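Local coordinates for DUF1611 domain-containing protein (Anabaena variabilis, PDB 2OBN), which is of unknown function but, pairing a Rossmann-like domain with a P-loop NTPase-like domain, may bind a nucleotide, at residues I130-R134 against Q191-M195; L140-A146 against F210-E216; C152-L156 against A345-N349; V158-M162 against G235-H239; P278-I283 against T323-L329. The protein carries 2 engineered substitutions. Residues are numbered along the deposited sequence.

Contact 1 of 5, residues I130-R134 against Q191-M195; sequences IWDVR and QTGVM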
# COMPACT_ATOMS: atom_id res chain seq x y z
N ILE B 130 -16.52 19.04 -10.61
CA ILE B 130 -16.57 17.58 -10.43
C ILE B 130 -15.38 17.22 -9.52
O ILE B 130 -14.22 17.42 -9.91
CB ILE B 130 -16.50 16.78 -11.75
CG1 ILE B 130 -17.70 17.12 -12.64
CG2 ILE B 130 -16.47 15.25 -11.45
CD1 ILE B 130 -17.67 16.45 -14.02
N TRP B 131 -15.68 16.72 -8.32
CA TRP B 131 -14.66 16.33 -7.34
C TRP B 131 -14.42 14.80 -7.24
O TRP B 131 -15.29 14.04 -6.79
CB TRP B 131 -15.00 16.93 -5.96
CG TRP B 131 -14.03 16.60 -4.84
CD1 TRP B 131 -12.69 16.42 -4.96
CD2 TRP B 131 -14.33 16.53 -3.43
NE1 TRP B 131 -12.14 16.17 -3.72
CE2 TRP B 131 -13.12 16.24 -2.77
CE3 TRP B 131 -15.50 16.65 -2.67
CZ2 TRP B 131 -13.04 16.08 -1.37
CZ3 TRP B 131 -15.42 16.49 -1.27
CH2 TRP B 131 -14.20 16.20 -0.65
N ASP B 132 -13.23 14.39 -7.67
CA ASP B 132 -12.78 13.01 -7.60
C ASP B 132 -12.03 12.90 -6.28
O ASP B 132 -10.83 13.20 -6.19
CB ASP B 132 -11.89 12.65 -8.79
CG ASP B 132 -12.64 12.68 -10.11
OD1 ASP B 132 -13.82 12.26 -10.14
OD2 ASP B 132 -12.05 13.08 -11.14
N VAL B 133 -12.78 12.51 -5.26
CA VAL B 133 -12.30 12.41 -3.89
C VAL B 133 -11.06 11.54 -3.76
O VAL B 133 -10.15 11.89 -3.03
CB VAL B 133 -13.42 11.86 -2.96
CG1 VAL B 133 -12.91 11.66 -1.52
CG2 VAL B 133 -14.64 12.77 -3.01
N ARG B 134 -11.01 10.42 -4.50
CA ARG B 134 -9.87 9.52 -4.41
C ARG B 134 -8.56 10.00 -5.05
O ARG B 134 -7.56 9.30 -4.97
CB ARG B 134 -10.24 8.11 -4.88
CG ARG B 134 -10.76 7.22 -3.76
CD ARG B 134 -11.33 5.94 -4.29
NE ARG B 134 -11.48 4.89 -3.27
CZ ARG B 134 -12.44 3.95 -3.27
NH1 ARG B 134 -13.42 3.95 -4.16
NH2 ARG B 134 -12.45 3.03 -2.33
N GLN B 191 -12.61 7.67 1.34
CA GLN B 191 -13.46 8.62 0.58
C GLN B 191 -14.68 9.13 1.38
O GLN B 191 -14.99 10.33 1.36
CB GLN B 191 -13.89 8.07 -0.80
CG GLN B 191 -14.89 6.89 -0.84
CD GLN B 191 -14.28 5.58 -0.43
OE1 GLN B 191 -13.06 5.48 -0.26
NE2 GLN B 191 -15.10 4.55 -0.27
N THR B 192 -15.34 8.22 2.10
CA THR B 192 -16.48 8.58 2.95
C THR B 192 -16.05 9.57 4.01
O THR B 192 -16.69 10.61 4.20
CB THR B 192 -17.08 7.36 3.66
OG1 THR B 192 -17.50 6.41 2.68
CG2 THR B 192 -18.27 7.75 4.51
N GLY B 193 -14.98 9.24 4.72
CA GLY B 193 -14.46 10.10 5.77
C GLY B 193 -14.09 11.46 5.24
O GLY B 193 -14.35 12.47 5.88
N VAL B 194 -13.45 11.49 4.06
CA VAL B 194 -13.04 12.75 3.43
C VAL B 194 -14.27 13.55 3.00
O VAL B 194 -14.27 14.77 3.12
CB VAL B 194 -12.09 12.51 2.24
CG1 VAL B 194 -11.80 13.80 1.49
CG2 VAL B 194 -10.79 11.88 2.73
N MSE B 195 -15.30 12.87 2.49
CA MSE B 195 -16.56 13.53 2.13
C MSE B 195 -17.26 14.14 3.34
O MSE B 195 -17.86 15.22 3.24
CB MSE B 195 -17.50 12.56 1.41
CG MSE B 195 -17.17 12.42 -0.04
SE MSE B 195 -18.29 11.17 -0.97
CE MSE B 195 -17.26 9.60 -0.78

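Contact 2 of 5, residues L140-A146 against F210-E216; sequences LDVASGA and FAAGAVE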
# COMPACT_ATOMS: atom_id res chain seq x y z
N LEU B 140 3.65 14.33 -1.98
CA LEU B 140 3.87 13.29 -1.00
C LEU B 140 5.33 12.87 -1.07
O LEU B 140 5.96 12.96 -2.12
CB LEU B 140 2.97 12.10 -1.25
CG LEU B 140 1.48 12.37 -1.02
CD1 LEU B 140 0.70 11.09 -1.29
CD2 LEU B 140 1.23 12.89 0.41
N ASP B 141 5.87 12.45 0.07
CA ASP B 141 7.24 11.98 0.14
C ASP B 141 7.17 10.66 0.89
O ASP B 141 6.07 10.22 1.24
CB ASP B 141 8.14 12.99 0.87
CG ASP B 141 9.59 12.94 0.39
OD1 ASP B 141 9.91 12.12 -0.52
OD2 ASP B 141 10.42 13.71 0.92
N VAL B 142 8.32 10.02 1.11
CA VAL B 142 8.36 8.78 1.85
C VAL B 142 8.31 9.15 3.34
O VAL B 142 8.86 10.16 3.76
CB VAL B 142 9.60 7.93 1.47
CG1 VAL B 142 9.69 6.67 2.33
CG2 VAL B 142 9.51 7.55 -0.02
N ALA B 143 7.59 8.35 4.14
CA ALA B 143 7.47 8.63 5.58
C ALA B 143 8.74 8.21 6.31
O ALA B 143 9.45 7.29 5.88
CB ALA B 143 6.29 7.93 6.15
N SER B 144 9.01 8.88 7.43
CA SER B 144 10.22 8.61 8.23
C SER B 144 9.93 8.38 9.72
O SER B 144 10.86 8.46 10.53
CB SER B 144 11.17 9.80 8.09
OG SER B 144 10.62 10.96 8.69
N GLY B 145 8.68 8.09 10.07
CA GLY B 145 8.30 7.92 11.47
C GLY B 145 8.31 9.22 12.29
O GLY B 145 8.38 9.17 13.52
N ALA B 146 8.18 10.37 11.61
CA ALA B 146 8.23 11.70 12.24
C ALA B 146 7.12 11.97 13.24
O ALA B 146 7.27 12.84 14.08
CB ALA B 146 8.22 12.80 11.19
N PHE B 210 4.01 5.97 -1.49
CA PHE B 210 3.68 7.21 -0.77
C PHE B 210 2.58 7.09 0.28
O PHE B 210 2.21 8.10 0.91
CB PHE B 210 3.29 8.28 -1.79
CG PHE B 210 4.36 8.55 -2.81
CD1 PHE B 210 5.58 9.11 -2.43
CD2 PHE B 210 4.15 8.25 -4.16
CE1 PHE B 210 6.57 9.38 -3.36
CE2 PHE B 210 5.15 8.54 -5.11
CZ PHE B 210 6.36 9.10 -4.70
N ALA B 211 2.10 5.87 0.50
CA ALA B 211 0.98 5.61 1.40
C ALA B 211 1.25 6.04 2.84
O ALA B 211 0.45 6.77 3.43
CB ALA B 211 0.56 4.12 1.35
N ALA B 212 2.38 5.58 3.39
CA ALA B 212 2.75 5.94 4.75
C ALA B 212 2.97 7.44 4.86
O ALA B 212 2.61 8.07 5.86
CB ALA B 212 4.01 5.18 5.18
N GLY B 213 3.55 8.02 3.81
CA GLY B 213 3.85 9.46 3.74
C GLY B 213 2.57 10.29 3.72
O GLY B 213 2.53 11.39 4.26
N ALA B 214 1.53 9.73 3.10
CA ALA B 214 0.24 10.40 3.03
C ALA B 214 -0.36 10.49 4.43
O ALA B 214 -0.98 11.48 4.78
CB ALA B 214 -0.72 9.63 2.09
N VAL B 215 -0.19 9.44 5.22
CA VAL B 215 -0.71 9.40 6.59
C VAL B 215 0.15 10.31 7.47
O VAL B 215 -0.37 11.15 8.20
CB VAL B 215 -0.75 7.95 7.16
CG1 VAL B 215 -1.19 7.95 8.62
CG2 VAL B 215 -1.66 7.06 6.32
N GLU B 216 1.46 10.17 7.37
CA GLU B 216 2.37 10.99 8.16
C GLU B 216 2.11 12.48 7.94
O GLU B 216 2.04 13.25 8.89
CB GLU B 216 3.82 10.67 7.79
CG GLU B 216 4.83 11.39 8.62
CD GLU B 216 6.24 11.04 8.21
OE1 GLU B 216 6.68 11.50 7.14
OE2 GLU B 216 6.91 10.34 8.98
O HOH W 1 4.69 13.02 2.73
O HOH W 2 5.73 6.55 2.16

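Contact 3 of 5, residues C152-L156 against A345-N349; sequences CRRVL and AVMQN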
# COMPACT_ATOMS: atom_id res chain seq x y z
N CYS B 152 0.80 14.85 21.15
CA CYS B 152 -0.54 14.32 21.25
C CYS B 152 -0.61 12.80 21.26
O CYS B 152 0.31 12.12 20.83
CB CYS B 152 -1.34 14.79 20.03
SG CYS B 152 -0.73 14.15 18.46
N ARG B 153 -1.71 12.28 21.77
CA ARG B 153 -1.99 10.85 21.65
C ARG B 153 -2.46 10.63 20.21
O ARG B 153 -3.05 11.54 19.59
CB ARG B 153 -3.06 10.39 22.64
CG ARG B 153 -2.54 10.14 24.04
CD ARG B 153 -3.66 9.63 24.93
NE ARG B 153 -3.17 8.92 26.12
CZ ARG B 153 -2.75 9.51 27.23
NH1 ARG B 153 -2.71 10.83 27.34
NH2 ARG B 153 -2.33 8.75 28.24
N ARG B 154 -2.15 9.45 19.68
CA ARG B 154 -2.51 9.08 18.33
C ARG B 154 -3.13 7.69 18.39
O ARG B 154 -2.45 6.68 18.59
CB ARG B 154 -1.29 9.14 17.42
CG ARG B 154 -0.66 10.54 17.39
CD ARG B 154 0.61 10.60 16.64
NE ARG B 154 1.64 9.71 17.16
CZ ARG B 154 2.41 9.95 18.22
NH1 ARG B 154 2.30 11.07 18.91
NH2 ARG B 154 3.31 9.04 18.59
N VAL B 155 -4.46 7.67 18.26
CA VAL B 155 -5.27 6.48 18.38
C VAL B 155 -5.79 6.05 17.02
O VAL B 155 -6.52 6.80 16.35
CB VAL B 155 -6.49 6.73 19.31
CG1 VAL B 155 -7.22 5.42 19.62
CG2 VAL B 155 -6.04 7.43 20.61
N LEU B 156 -5.40 4.84 16.62
CA LEU B 156 -5.83 4.24 15.38
C LEU B 156 -6.80 3.09 15.65
O LEU B 156 -6.53 2.22 16.48
CB LEU B 156 -4.62 3.66 14.64
CG LEU B 156 -4.91 2.88 13.35
CD1 LEU B 156 -5.57 3.81 12.31
CD2 LEU B 156 -3.63 2.26 12.78
N ALA B 345 -9.68 3.80 28.62
CA ALA B 345 -8.61 2.84 28.33
C ALA B 345 -7.48 3.50 27.54
O ALA B 345 -6.30 3.21 27.78
CB ALA B 345 -9.16 1.64 27.59
N VAL B 346 -7.84 4.36 26.59
CA VAL B 346 -6.86 5.13 25.83
C VAL B 346 -6.09 6.10 26.75
O VAL B 346 -4.85 6.18 26.70
CB VAL B 346 -7.55 6.00 24.73
CG1 VAL B 346 -6.60 7.08 24.18
CG2 VAL B 346 -8.10 5.13 23.61
N MSE B 347 -6.85 6.82 27.58
CA MSE B 347 -6.30 7.86 28.43
C MSE B 347 -5.48 7.40 29.62
O MSE B 347 -4.69 8.19 30.14
CB MSE B 347 -7.40 8.81 28.90
CG MSE B 347 -7.99 9.65 27.78
SE MSE B 347 -6.59 10.66 26.86
CE MSE B 347 -7.67 11.54 25.56
N GLN B 348 -5.63 6.16 30.06
CA GLN B 348 -4.82 5.71 31.18
C GLN B 348 -3.80 4.69 30.74
O GLN B 348 -3.35 3.85 31.52
CB GLN B 348 -5.67 5.27 32.36
CG GLN B 348 -6.56 4.09 32.17
CD GLN B 348 -7.75 4.18 33.10
OE1 GLN B 348 -8.89 4.05 32.68
NE2 GLN B 348 -7.48 4.49 34.37
N ASN B 349 -3.44 4.77 29.46
CA ASN B 349 -2.35 3.99 28.94
C ASN B 349 -1.12 4.86 29.21
O ASN B 349 -0.35 4.61 30.15
CB ASN B 349 -2.48 3.77 27.43
CG ASN B 349 -1.21 3.22 26.83
OD1 ASN B 349 -0.56 3.89 26.02
ND2 ASN B 349 -0.81 2.03 27.27
OXT ASN B 349 -0.92 5.85 28.50

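Contact 4 of 5, residues V158-M162 against G235-H239; sequences VGTDM and GSLLH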
# COMPACT_ATOMS: atom_id res chain seq x y z
N VAL B 158 -8.32 -0.26 14.38
CA VAL B 158 -7.90 -1.37 13.53
C VAL B 158 -9.05 -2.37 13.57
O VAL B 158 -9.89 -2.28 14.47
CB VAL B 158 -6.52 -1.96 13.98
CG1 VAL B 158 -5.43 -0.90 13.83
CG2 VAL B 158 -6.54 -2.46 15.42
N GLY B 159 -9.13 -3.30 12.62
CA GLY B 159 -10.25 -4.24 12.62
C GLY B 159 -10.00 -5.68 12.23
O GLY B 159 -9.00 -6.02 11.59
N THR B 160 -10.96 -6.53 12.60
CA THR B 160 -10.92 -7.97 12.23
C THR B 160 -11.44 -8.18 10.80
O THR B 160 -11.33 -9.29 10.28
CB THR B 160 -11.72 -8.85 13.21
OG1 THR B 160 -13.06 -8.38 13.29
CG2 THR B 160 -11.14 -8.79 14.55
N ASP B 161 -12.00 -7.13 10.19
CA ASP B 161 -12.50 -7.17 8.82
C ASP B 161 -12.77 -5.71 8.43
O ASP B 161 -12.54 -4.78 9.21
CB ASP B 161 -13.78 -8.05 8.72
CG ASP B 161 -14.15 -8.46 7.28
OD1 ASP B 161 -13.43 -8.11 6.31
OD2 ASP B 161 -15.20 -9.13 7.12
N MSE B 162 -13.23 -5.52 7.20
CA MSE B 162 -13.61 -4.22 6.68
C MSE B 162 -15.10 -4.02 6.83
O MSE B 162 -15.86 -4.99 6.93
CB MSE B 162 -13.23 -4.15 5.21
CG MSE B 162 -11.73 -4.04 5.06
SE MSE B 162 -11.09 -4.35 3.31
CE MSE B 162 -12.30 -3.17 2.34
N GLY B 235 -9.15 -1.18 6.18
CA GLY B 235 -8.69 -2.53 5.93
C GLY B 235 -8.65 -3.44 7.14
O GLY B 235 -9.31 -3.19 8.14
N SER B 236 -7.86 -4.50 7.01
CA SER B 236 -7.66 -5.47 8.07
C SER B 236 -6.50 -6.37 7.72
O SER B 236 -6.39 -6.82 6.57
CB SER B 236 -8.89 -6.36 8.23
OG SER B 236 -8.61 -7.39 9.17
N LEU B 237 -5.68 -6.70 8.71
CA LEU B 237 -4.59 -7.64 8.49
C LEU B 237 -5.09 -9.08 8.30
O LEU B 237 -4.29 -9.97 8.07
CB LEU B 237 -3.58 -7.57 9.65
CG LEU B 237 -2.81 -6.25 9.82
CD1 LEU B 237 -1.94 -6.35 11.06
CD2 LEU B 237 -1.98 -5.92 8.61
N LEU B 238 -6.41 -9.29 8.43
CA LEU B 238 -7.04 -10.59 8.28
C LEU B 238 -7.70 -10.74 6.91
O LEU B 238 -8.08 -11.83 6.51
CB LEU B 238 -8.11 -10.79 9.36
CG LEU B 238 -7.68 -10.56 10.81
CD1 LEU B 238 -8.81 -10.90 11.75
CD2 LEU B 238 -6.44 -11.39 11.13
N HIS B 239 -7.83 -9.62 6.19
CA HIS B 239 -8.41 -9.61 4.86
C HIS B 239 -7.29 -9.88 3.86
O HIS B 239 -6.29 -9.17 3.86
CB HIS B 239 -9.06 -8.27 4.62
CG HIS B 239 -9.89 -8.21 3.39
ND1 HIS B 239 -9.37 -8.45 2.13
CD2 HIS B 239 -11.19 -7.88 3.20
CE1 HIS B 239 -10.32 -8.30 1.23
NE2 HIS B 239 -11.44 -7.95 1.85
O HOH W 3 -7.66 -2.57 10.37

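Contact 5 of 5, residues P278-I283 against T323-L329; sequences PLPEVI and TIAETGL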
# COMPACT_ATOMS: atom_id res chain seq x y z
N PRO B 278 -9.10 -16.26 16.92
CA PRO B 278 -9.62 -15.76 18.19
C PRO B 278 -9.00 -14.39 18.46
O PRO B 278 -7.89 -14.15 18.01
CB PRO B 278 -9.12 -16.77 19.21
CG PRO B 278 -8.90 -18.04 18.42
CD PRO B 278 -8.42 -17.56 17.07
N LEU B 279 -9.71 -13.53 19.19
CA LEU B 279 -9.25 -12.16 19.43
C LEU B 279 -7.88 -12.00 20.09
O LEU B 279 -7.15 -11.08 19.72
CB LEU B 279 -10.32 -11.33 20.16
CG LEU B 279 -11.57 -10.99 19.31
CD1 LEU B 279 -12.60 -10.21 20.12
CD2 LEU B 279 -11.21 -10.19 18.06
N PRO B 280 -7.51 -12.88 21.06
CA PRO B 280 -6.16 -12.78 21.62
C PRO B 280 -5.07 -12.89 20.54
O PRO B 280 -4.05 -12.21 20.62
CB PRO B 280 -6.08 -13.97 22.59
CG PRO B 280 -7.45 -14.24 22.97
CD PRO B 280 -8.26 -13.97 21.71
N GLU B 281 -5.29 -13.75 19.54
CA GLU B 281 -4.35 -13.89 18.43
C GLU B 281 -4.33 -12.67 17.53
O GLU B 281 -3.27 -12.27 17.05
CB GLU B 281 -4.63 -15.16 17.59
CG GLU B 281 -4.23 -16.45 18.29
CD GLU B 281 -2.76 -16.45 18.64
OE1 GLU B 281 -1.92 -16.25 17.72
OE2 GLU B 281 -2.42 -16.61 19.83
N VAL B 282 -5.50 -12.07 17.31
CA VAL B 282 -5.60 -10.87 16.48
C VAL B 282 -4.89 -9.72 17.21
O VAL B 282 -4.20 -8.91 16.59
CB VAL B 282 -7.09 -10.51 16.14
CG1 VAL B 282 -7.17 -9.25 15.30
CG2 VAL B 282 -7.81 -11.66 15.42
N ILE B 283 -5.07 -9.63 18.53
CA ILE B 283 -4.39 -8.59 19.34
C ILE B 283 -2.86 -8.71 19.23
O ILE B 283 -2.17 -7.70 19.03
CB ILE B 283 -4.83 -8.65 20.81
CG1 ILE B 283 -6.29 -8.16 20.93
CG2 ILE B 283 -3.90 -7.83 21.70
CD1 ILE B 283 -7.00 -8.65 22.17
N THR B 323 -16.32 -11.09 25.55
CA THR B 323 -15.11 -10.51 24.94
C THR B 323 -14.09 -10.07 26.00
O THR B 323 -12.90 -10.20 25.80
CB THR B 323 -15.49 -9.31 24.05
OG1 THR B 323 -16.39 -9.74 23.03
CG2 THR B 323 -14.24 -8.67 23.41
N ILE B 324 -14.58 -9.53 27.11
CA ILE B 324 -13.72 -9.11 28.21
C ILE B 324 -13.07 -10.33 28.88
O ILE B 324 -11.88 -10.31 29.22
CB ILE B 324 -14.54 -8.32 29.26
CG1 ILE B 324 -14.96 -6.97 28.66
CG2 ILE B 324 -13.75 -8.13 30.56
CD1 ILE B 324 -16.00 -6.20 29.46
N ALA B 325 -13.86 -11.37 29.10
CA ALA B 325 -13.35 -12.59 29.71
C ALA B 325 -12.29 -13.20 28.81
O ALA B 325 -11.19 -13.54 29.27
CB ALA B 325 -14.49 -13.57 29.97
N GLU B 326 -12.58 -13.30 27.52
CA GLU B 326 -11.64 -13.91 26.59
C GLU B 326 -10.32 -13.15 26.45
O GLU B 326 -9.26 -13.75 26.45
CB GLU B 326 -12.26 -14.04 25.21
CG GLU B 326 -11.38 -14.85 24.22
CD GLU B 326 -11.91 -14.83 22.82
OE1 GLU B 326 -12.74 -13.96 22.52
OE2 GLU B 326 -11.49 -15.69 22.02
N THR B 327 -10.41 -11.83 26.33
CA THR B 327 -9.25 -10.97 26.05
C THR B 327 -8.58 -10.30 27.23
O THR B 327 -7.41 -9.94 27.15
CB THR B 327 -9.66 -9.85 25.09
OG1 THR B 327 -10.58 -8.96 25.74
CG2 THR B 327 -10.30 -10.45 23.84
N GLY B 328 -9.32 -10.11 28.32
CA GLY B 328 -8.82 -9.43 29.49
C GLY B 328 -8.73 -7.92 29.31
O GLY B 328 -8.10 -7.25 30.13
N LEU B 329 -9.37 -7.38 28.27
CA LEU B 329 -9.34 -5.96 27.97
C LEU B 329 -10.72 -5.30 28.09
O LEU B 329 -11.75 -5.98 27.93
CB LEU B 329 -8.87 -5.72 26.53
CG LEU B 329 -7.44 -6.10 26.17
CD1 LEU B 329 -7.23 -5.95 24.68
CD2 LEU B 329 -6.45 -5.25 26.96

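Contact 1 of 5, residues I130-R134 against Q191-M195
This is a predominantly apolar contact between domains, in which the edge strand 130-132 of the Rossmann-like sheet, with the turn after it, meets the start of helix 191-197 of the P-loop domain. The backbones come closest at V133 and Q191, whose CA atoms lie 6.0 Å apart. V133 is at the middle of the interface. Its CG1 lies 3.7 Å from Q191 CA and 3.9 Å from V194 CG1, while V133 CG2 meets CG of the selenomethionine M195 at 3.9 Å. W131 widens the patch, with its CZ2 3.9 Å from V194 CG1. V194 therefore receives both side chains, one turn along the helix from Q191. At the polar margin, R134 brings its guanidinium alongside the amide of Q191, whose OE1 sits over one face of the group, 3.3 Å from R134 NH2. The angle is too poor for a hydrogen bond, and the charge of R134 is instead met by a salt bridge to D204. M195 and Q191 also touch T25 of helix 24-32, so helix 191-197 rests against more than one element of the partner domain. The arrangement is a domain-domain seam, joining the sheet edge of a Rossmann-like fold to a helix of a P-loop fold.

Contact 2 of 5, residues L140-A146 against F210-E216
The carboxylate of E216 binds the backbone of the loop through a single oxygen: OE2 accepts hydrogen bonds from S144 N at 3.0 Å and from A146 N at 2.9 Å. The extended t,t side chain of E216 carries this oxygen up from the helix into the bend at S144-A146, where G145 adopts a positive phi. Two waters continue the polar link. Water 1 accepts from D141 N at 3.0 Å and donates to G213 O at 3.1 Å, and water 2 accepts from A143 N at 3.3 Å and from G213 N at 3.1 Å. Between them the backbones almost touch, with G213 CA making a CA-H...O contact of 3.4 Å to D141 O. A CB on G213 would clash with that oxygen, so the close approach depends on the glycine. Small residues extend the fit, A143 CB lying 3.7 Å from A212 CB. Farther out, L140 CD1 packs at 3.9 Å against both F210 CB and A214 CB, and the F210 ring turns its edge to D141 O. F210 also meets the ring of H111 of the second subunit, placing this region at the dimer interface. Together these contacts lay the irregular link from the Rossmann-like domain to the first strand of the P-loop fold along helix 208-222, with the closest backbone approach at G213.

Contact 3 of 5, residues C152-L156 against A345-N349
R153 extends its side chain across the end of helix 340-347, where the selenium of M347 covers one face of the guanidinium and R153 CD lies 3.7 Å from M347 SE. The same arginine reaches the chain terminus: NH2 forms a salt bridge of 3.2 Å with N349 OXT, in the plane of the guanidinium, and NE makes a weak hydrogen bond of 3.3 Å to V346 O. Its positive charge thus meets the terminal carboxylate and, more weakly, the carbonyl of V346 in the last turn of the helix. Strand 153-159 lies inside the parallel sheet of the P-loop domain, between strands 228-231 and 256-262, and the final helix of the chain covers one face of it. R153 and V155, two residues apart, point toward that helix, whereas R154 between them points away. V155 CG2 packs on V346 CG1 at 3.6 Å. Around this pair the helix bridges neighbouring strands, M347 touching I228 and V346 touching Q256, whose NE2 hydrogen-bonds N349 OD1.

Contact 4 of 5, residues V158-M162 against G235-H239
Strand 153-159 gives way at G159 to a glycine-rich loop that resembles a Walker A P-loop, running on to K166 at the start of the next helix, and this contact joins the beginning of that loop to the turn that follows strand 228-231. S236 OG has two roles: it donates to G159 O at 2.8 Å and accepts from L238 N at 3.0 Å, forming an ST turn within the type I turn S236-H239. Water 3 adds a second link, accepting from G159 N and donating to G235 O, both at 2.8 Å. Packing follows the loop outward. L238 CD1 lies 3.3 Å from T160 O, and M162 CG sits 3.5 Å from G235 CA, against a glycine with positive phi. The selenium of M162 is 4.0 Å from the H239 ring centroid in an oblique sulfur-aromatic-type contact, and D161 OD1 approaches that ring at its edge while holding M162 N at 2.7 Å. A phosphate ion, probably from the crystallisation liquor, lies about 5 Å from the M162 side chain, consistent with an anion pocket. The site sits where strands 153-159 and 228-231 end, beside helix 279-291, whose Y286 hydroxyl bonds both G159 O and L237 N, and strand 256-262, whose H261 bonds T160 OG1.

Contact 5 of 5, residues P278-I283 against T323-L329
The p rotamer of T327 directs its two branches differently. OG1 donates to T323 O one turn back at 2.6 Å and accepts from L329 N at 3.2 Å, the latter bond making an ST turn at the end of helix 313-327, where the chain turns through G328 with its positive phi. With the hydroxyl so engaged, CG2 of T327 is presented to the other helix, 3.8 Å from L279 CB and 4.1 Å from I283 CD1. L279 and I283, one turn apart, both point toward the partner with m,t side chains. L279 CD1 reaches T323 CG2 at 4.0 Å, and I283 CD1 meets L329 CD1 at 3.7 Å, L329 being likewise m,t. E326 is extended, t,t, and carries its carboxylate across to the beginning of helix 279-291, where OE2 is 3.8 Å from P278 CB, 3.7 Å from P280 CD and 4.0 Å from L279 N. These are contacts rather than hydrogen bonds, although a negative charge beside a helix N terminus is electrostatically favourable. The short helical segments 279-283 and 323-327 approach to 10.4 Å between axes, at 61°. Both helices follow strands of the parallel P-loop sheet, 256-262 and 301-307, and rest on it together: L279, T323 and T327 all touch I304, and L279 and I283 also reach L259.

Overall arrangement
From the N terminus, contact 1 opens at the last strand of the Rossmann-like sheet and closes on helix 191-197, bringing the two domains together. Before it closes, contacts 2, 3 and 4 have all opened, so it crosses each of them. Contact 2, joining the interdomain link to helix 208-222, likewise crosses contacts 3 and 4. Contact 3 forms the longest loop, from strand 153-159 to the C terminus, and encloses both contact 4, which uses the other end of that strand, and contact 5. Contacts 4 and 5 are in series yet touch, T160 CG2 lying 3.8 Å from L279 CD2, thereby connecting the P-loop-like turn to the helices flanking the sheet.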